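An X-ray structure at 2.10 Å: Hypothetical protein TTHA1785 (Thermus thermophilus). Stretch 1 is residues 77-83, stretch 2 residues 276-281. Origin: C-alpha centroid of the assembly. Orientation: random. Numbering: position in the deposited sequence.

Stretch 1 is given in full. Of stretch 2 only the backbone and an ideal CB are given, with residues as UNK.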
ATOM      1  N   HIS A  77      -0.973  14.953  -2.673  1.00 44.51           N
ATOM      2  CA  HIS A  77       0.054  15.966  -2.426  1.00 46.22           C
ATOM      3  C   HIS A  77       1.270  15.812  -3.335  1.00 46.11           C
ATOM      4  O   HIS A  77       1.417  14.801  -4.030  1.00 43.05           O
ATOM      5  CB  HIS A  77       0.500  15.977  -0.956  1.00 48.06           C
ATOM      6  CG  HIS A  77       0.902  14.640  -0.424  1.00 50.22           C
ATOM      7  ND1 HIS A  77       2.133  14.412   0.155  1.00 52.27           N
ATOM      8  CD2 HIS A  77       0.217  13.476  -0.326  1.00 51.16           C
ATOM      9  CE1 HIS A  77       2.187  13.166   0.590  1.00 54.02           C
ATOM     10  NE2 HIS A  77       1.037  12.576   0.311  1.00 53.53           N
ATOM     11  N   TRP A  78       2.129  16.832  -3.321  1.00 46.79           N
ATOM     12  CA  TRP A  78       3.331  16.870  -4.147  1.00 47.77           C
ATOM     13  C   TRP A  78       4.140  15.573  -4.101  1.00 46.06           C
ATOM     14  O   TRP A  78       4.399  15.023  -3.033  1.00 45.65           O
ATOM     15  CB  TRP A  78       4.233  18.043  -3.730  1.00 52.28           C
ATOM     16  CG  TRP A  78       5.300  18.334  -4.743  1.00 57.48           C
ATOM     17  CD1 TRP A  78       5.209  19.195  -5.807  1.00 59.32           C
ATOM     18  CD2 TRP A  78       6.558  17.659  -4.882  1.00 59.97           C
ATOM     19  NE1 TRP A  78       6.329  19.088  -6.602  1.00 61.41           N
ATOM     20  CE2 TRP A  78       7.173  18.152  -6.059  1.00 61.60           C
ATOM     21  CE3 TRP A  78       7.225  16.676  -4.130  1.00 61.93           C
ATOM     22  CZ2 TRP A  78       8.427  17.695  -6.504  1.00 63.21           C
ATOM     23  CZ3 TRP A  78       8.472  16.218  -4.574  1.00 63.73           C
ATOM     24  CH2 TRP A  78       9.057  16.732  -5.754  1.00 64.05           C
ATOM     25  N   GLY A  79       4.536  15.096  -5.276  1.00 44.69           N
ATOM     26  CA  GLY A  79       5.326  13.880  -5.364  1.00 44.02           C
ATOM     27  C   GLY A  79       6.337  13.940  -6.497  1.00 42.83           C
ATOM     28  O   GLY A  79       6.535  14.986  -7.108  1.00 44.22           O
ATOM     29  N   TYR A  80       6.984  12.817  -6.773  1.00 42.76           N
ATOM     30  CA  TYR A  80       7.969  12.737  -7.843  1.00 42.22           C
ATOM     31  C   TYR A  80       7.258  12.452  -9.172  1.00 39.29           C
ATOM     32  O   TYR A  80       6.888  11.311  -9.460  1.00 38.00           O
ATOM     33  CB  TYR A  80       8.968  11.617  -7.538  1.00 45.96           C
ATOM     34  CG  TYR A  80      10.147  11.567  -8.482  1.00 51.53           C
ATOM     35  CD1 TYR A  80      11.206  12.467  -8.353  1.00 53.09           C
ATOM     36  CD2 TYR A  80      10.193  10.634  -9.523  1.00 53.61           C
ATOM     37  CE1 TYR A  80      12.288  12.440  -9.238  1.00 56.08           C
ATOM     38  CE2 TYR A  80      11.265  10.599 -10.416  1.00 56.92           C
ATOM     39  CZ  TYR A  80      12.310  11.505 -10.266  1.00 57.22           C
ATOM     40  OH  TYR A  80      13.377  11.475 -11.140  1.00 59.97           O
ATOM     41  N   GLY A  81       7.071  13.486  -9.983  1.00 37.03           N
ATOM     42  CA  GLY A  81       6.395  13.306 -11.261  1.00 36.40           C
ATOM     43  C   GLY A  81       4.898  13.163 -11.048  1.00 34.90           C
ATOM     44  O   GLY A  81       4.142  14.113 -11.262  1.00 34.66           O
ATOM     45  N   PHE A  82       4.468  11.969 -10.642  1.00 33.46           N
ATOM     46  CA  PHE A  82       3.053  11.714 -10.363  1.00 31.88           C
ATOM     47  C   PHE A  82       2.789  12.223  -8.955  1.00 31.43           C
ATOM     48  O   PHE A  82       3.699  12.235  -8.115  1.00 30.62           O
ATOM     49  CB  PHE A  82       2.743  10.210 -10.369  1.00 32.69           C
ATOM     50  CG  PHE A  82       2.671   9.589 -11.741  1.00 34.72           C
ATOM     51  CD1 PHE A  82       3.724   9.707 -12.636  1.00 34.17           C
ATOM     52  CD2 PHE A  82       1.544   8.864 -12.127  1.00 35.64           C
ATOM     53  CE1 PHE A  82       3.654   9.112 -13.895  1.00 35.85           C
ATOM     54  CE2 PHE A  82       1.468   8.267 -13.387  1.00 32.88           C
ATOM     55  CZ  PHE A  82       2.518   8.390 -14.267  1.00 34.12           C
ATOM     56  N   PRO A  83       1.551  12.666  -8.668  1.00 30.10           N
ATOM     57  CA  PRO A  83       1.293  13.138  -7.302  1.00 29.98           C
ATOM     58  C   PRO A  83       1.108  11.947  -6.368  1.00 30.89           C
ATOM     59  O   PRO A  83       0.782  10.844  -6.809  1.00 29.29           O
ATOM     60  CB  PRO A  83       0.002  13.939  -7.448  1.00 29.60           C
ATOM     61  CG  PRO A  83      -0.715  13.195  -8.550  1.00 29.80           C
ATOM     62  CD  PRO A  83       0.410  12.979  -9.548  1.00 29.91           C
ATOM     63  N   UNK A 276       6.433  16.699 -19.902  1.00 46.35           N
ATOM     64  CA  UNK A 276       6.343  18.092 -19.457  1.00 45.80           C
ATOM     65  C   UNK A 276       7.143  18.272 -18.167  1.00 45.41           C
ATOM     66  O   UNK A 276       7.510  19.381 -17.798  1.00 45.42           O
ATOM     67  CB  UNK A 276       4.885  18.504 -19.247  1.00 45.80           C
ATOM     68  N   UNK A 277       7.403  17.158 -17.495  1.00 45.18           N
ATOM     69  CA  UNK A 277       8.157  17.134 -16.252  1.00 45.31           C
ATOM     70  C   UNK A 277       9.060  15.910 -16.364  1.00 45.98           C
ATOM     71  O   UNK A 277       8.573  14.799 -16.553  1.00 47.15           O
ATOM     72  CB  UNK A 277       7.252  17.081 -15.019  1.00 45.31           C
ATOM     73  N   UNK A 278      10.371  16.110 -16.267  1.00 46.19           N
ATOM     74  CA  UNK A 278      11.322  15.005 -16.379  1.00 47.56           C
ATOM     75  C   UNK A 278      11.096  13.900 -15.351  1.00 46.65           C
ATOM     76  O   UNK A 278      11.473  12.748 -15.577  1.00 45.41           O
ATOM     77  CB  UNK A 278      12.748  15.541 -16.238  1.00 47.56           C
ATOM     78  N   UNK A 279      10.478  14.248 -14.227  1.00 45.31           N
ATOM     79  CA  UNK A 279      10.221  13.274 -13.174  1.00 45.98           C
ATOM     80  C   UNK A 279       9.101  12.312 -13.577  1.00 44.26           C
ATOM     81  O   UNK A 279       8.822  11.332 -12.880  1.00 42.31           O
ATOM     82  CB  UNK A 279       9.862  13.987 -11.869  1.00 45.98           C
ATOM     83  N   UNK A 280       8.478  12.599 -14.715  1.00 43.48           N
ATOM     84  CA  UNK A 280       7.400  11.776 -15.259  1.00 42.89           C
ATOM     85  C   UNK A 280       7.998  10.695 -16.173  1.00 42.27           C
ATOM     86  O   UNK A 280       7.273   9.997 -16.896  1.00 42.14           O
ATOM     87  CB  UNK A 280       6.392  12.637 -16.022  1.00 42.89           C
ATOM     88  N   UNK A 281       9.324  10.578 -16.139  1.00 38.92           N
ATOM     89  CA  UNK A 281      10.060   9.616 -16.952  1.00 37.52           C
ATOM     90  C   UNK A 281       9.314   8.295 -17.120  1.00 35.80           C
ATOM     91  O   UNK A 281       9.063   7.602 -16.141  1.00 36.37           O
ATOM     92  CB  UNK A 281      11.433   9.355 -16.329  1.00 37.52           C
TER

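At position 276 the ideal CB has nothing of stretch 1 within 5.5 Å, so the contact sets no requirement, and phi/psi of -69/-19 suits almost any residue. The deposited residue is Val 276, which makes no contact with stretch 1.

At position 277, CA-to-CB points toward stretch 1, and the ideal CB lies 5.4 Å from Gly 81 CA. The backbone N of Gly 81 is a donor in this region, and the backbone N of position 279 is another, so a polar acceptor such as Asp, Asn, Ser or Thr would fit. The deposited residue is Asp 277. Its OD2 accepts a hydrogen bond from the backbone N of position 279 (2.8 Å, 161° at the hydrogen), while its OD1 comes 3.6 Å from Gly 81 CA and lies 2.6 Å from the oxygen of a water. That water accepts a hydrogen bond from Gly 81 N at 2.9 Å, and so sits between the stretches.

Position 278 opens a 3-10 segment; its CB points sideways, with no atom of stretch 1 within 5.5 Å. Many residues would serve, and a long one could approach Tyr 80 OH. The deposited Lys 278 does so loosely: its NZ lies 4.1 Å from Tyr 80 OH.

Position 279 is the most constrained. Its CA is 4.3 Å from Gly 81 CA, CA-to-CB points toward stretch 1, and the ideal CB lies 3.4 Å from Gly 81 N and 3.8 Å from Tyr 80 CZ. A methylene can pack on the Tyr 80 ring, favouring an unbranched chain such as Gln, Glu, Met or Lys. The deposited residue is Gln 279. Its CB sits 3.8 Å from the Tyr 80 ring centroid, 7° off the normal, a CH-pi contact, and CG lies over a face too. NE2 approaches Tyr 80 CE1 (3.0 Å), while OE1 lies 2.6 Å from the oxygen of the same water and 3.8 Å from Trp 78 CZ2. The backbone matters as well: Gln 279 O is 3.5 Å from Gly 81 CA in a CA-H...O contact, and a CB on Gly 81 would clash with that oxygen at 2.2 Å.

Position 280 points sideways, but its ideal CB is 4.9 Å from Phe 82 CE1, inviting Leu, Ile or Met. The deposited Leu 280 brings CD1 to 3.6 Å from Phe 82 CD1 and 3.3 Å from Gly 81 C.

Position 281 also points sideways, with no stretch 1 atom within 5.5 Å of its ideal CB; small residues suffice. It is Ala 281.

Stretch 2 (276-281) VDKQLA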
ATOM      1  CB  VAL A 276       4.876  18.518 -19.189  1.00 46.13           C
ATOM      2  CG1 VAL A 276       4.043  18.359 -20.453  1.00 46.04           C
ATOM      3  CG2 VAL A 276       4.294  17.696 -18.063  1.00 46.53           C
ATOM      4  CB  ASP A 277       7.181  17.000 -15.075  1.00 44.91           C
ATOM      5  CG  ASP A 277       7.870  16.708 -13.755  1.00 45.02           C
ATOM      6  OD1 ASP A 277       7.148  16.492 -12.758  1.00 45.47           O
ATOM      7  OD2 ASP A 277       9.119  16.688 -13.702  1.00 46.03           O
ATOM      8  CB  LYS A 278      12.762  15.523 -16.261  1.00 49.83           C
ATOM      9  CG  LYS A 278      12.967  16.534 -15.133  1.00 55.94           C
ATOM     10  CD  LYS A 278      14.230  16.266 -14.307  1.00 58.08           C
ATOM     11  CE  LYS A 278      14.083  15.014 -13.439  1.00 60.58           C
ATOM     12  NZ  LYS A 278      15.232  14.851 -12.488  1.00 62.21           N
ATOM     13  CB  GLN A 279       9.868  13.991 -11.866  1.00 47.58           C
ATOM     14  CG  GLN A 279      10.851  15.101 -11.500  1.00 52.13           C
ATOM     15  CD  GLN A 279      10.875  15.410 -10.010  1.00 54.68           C
ATOM     16  OE1 GLN A 279       9.837  15.659  -9.393  1.00 56.37           O
ATOM     17  NE2 GLN A 279      12.070  15.401  -9.426  1.00 54.89           N
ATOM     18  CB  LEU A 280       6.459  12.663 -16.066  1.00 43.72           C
ATOM     19  CG  LEU A 280       4.960  12.609 -15.803  1.00 47.53           C
ATOM     20  CD1 LEU A 280       4.653  12.765 -14.323  1.00 45.32           C
ATOM     21  CD2 LEU A 280       4.306  13.717 -16.613  1.00 48.79           C
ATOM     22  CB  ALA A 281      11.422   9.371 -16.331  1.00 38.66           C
TER
HETATM   23  O   HOH W   1       7.460  16.341 -10.131  1.00 56.64           O
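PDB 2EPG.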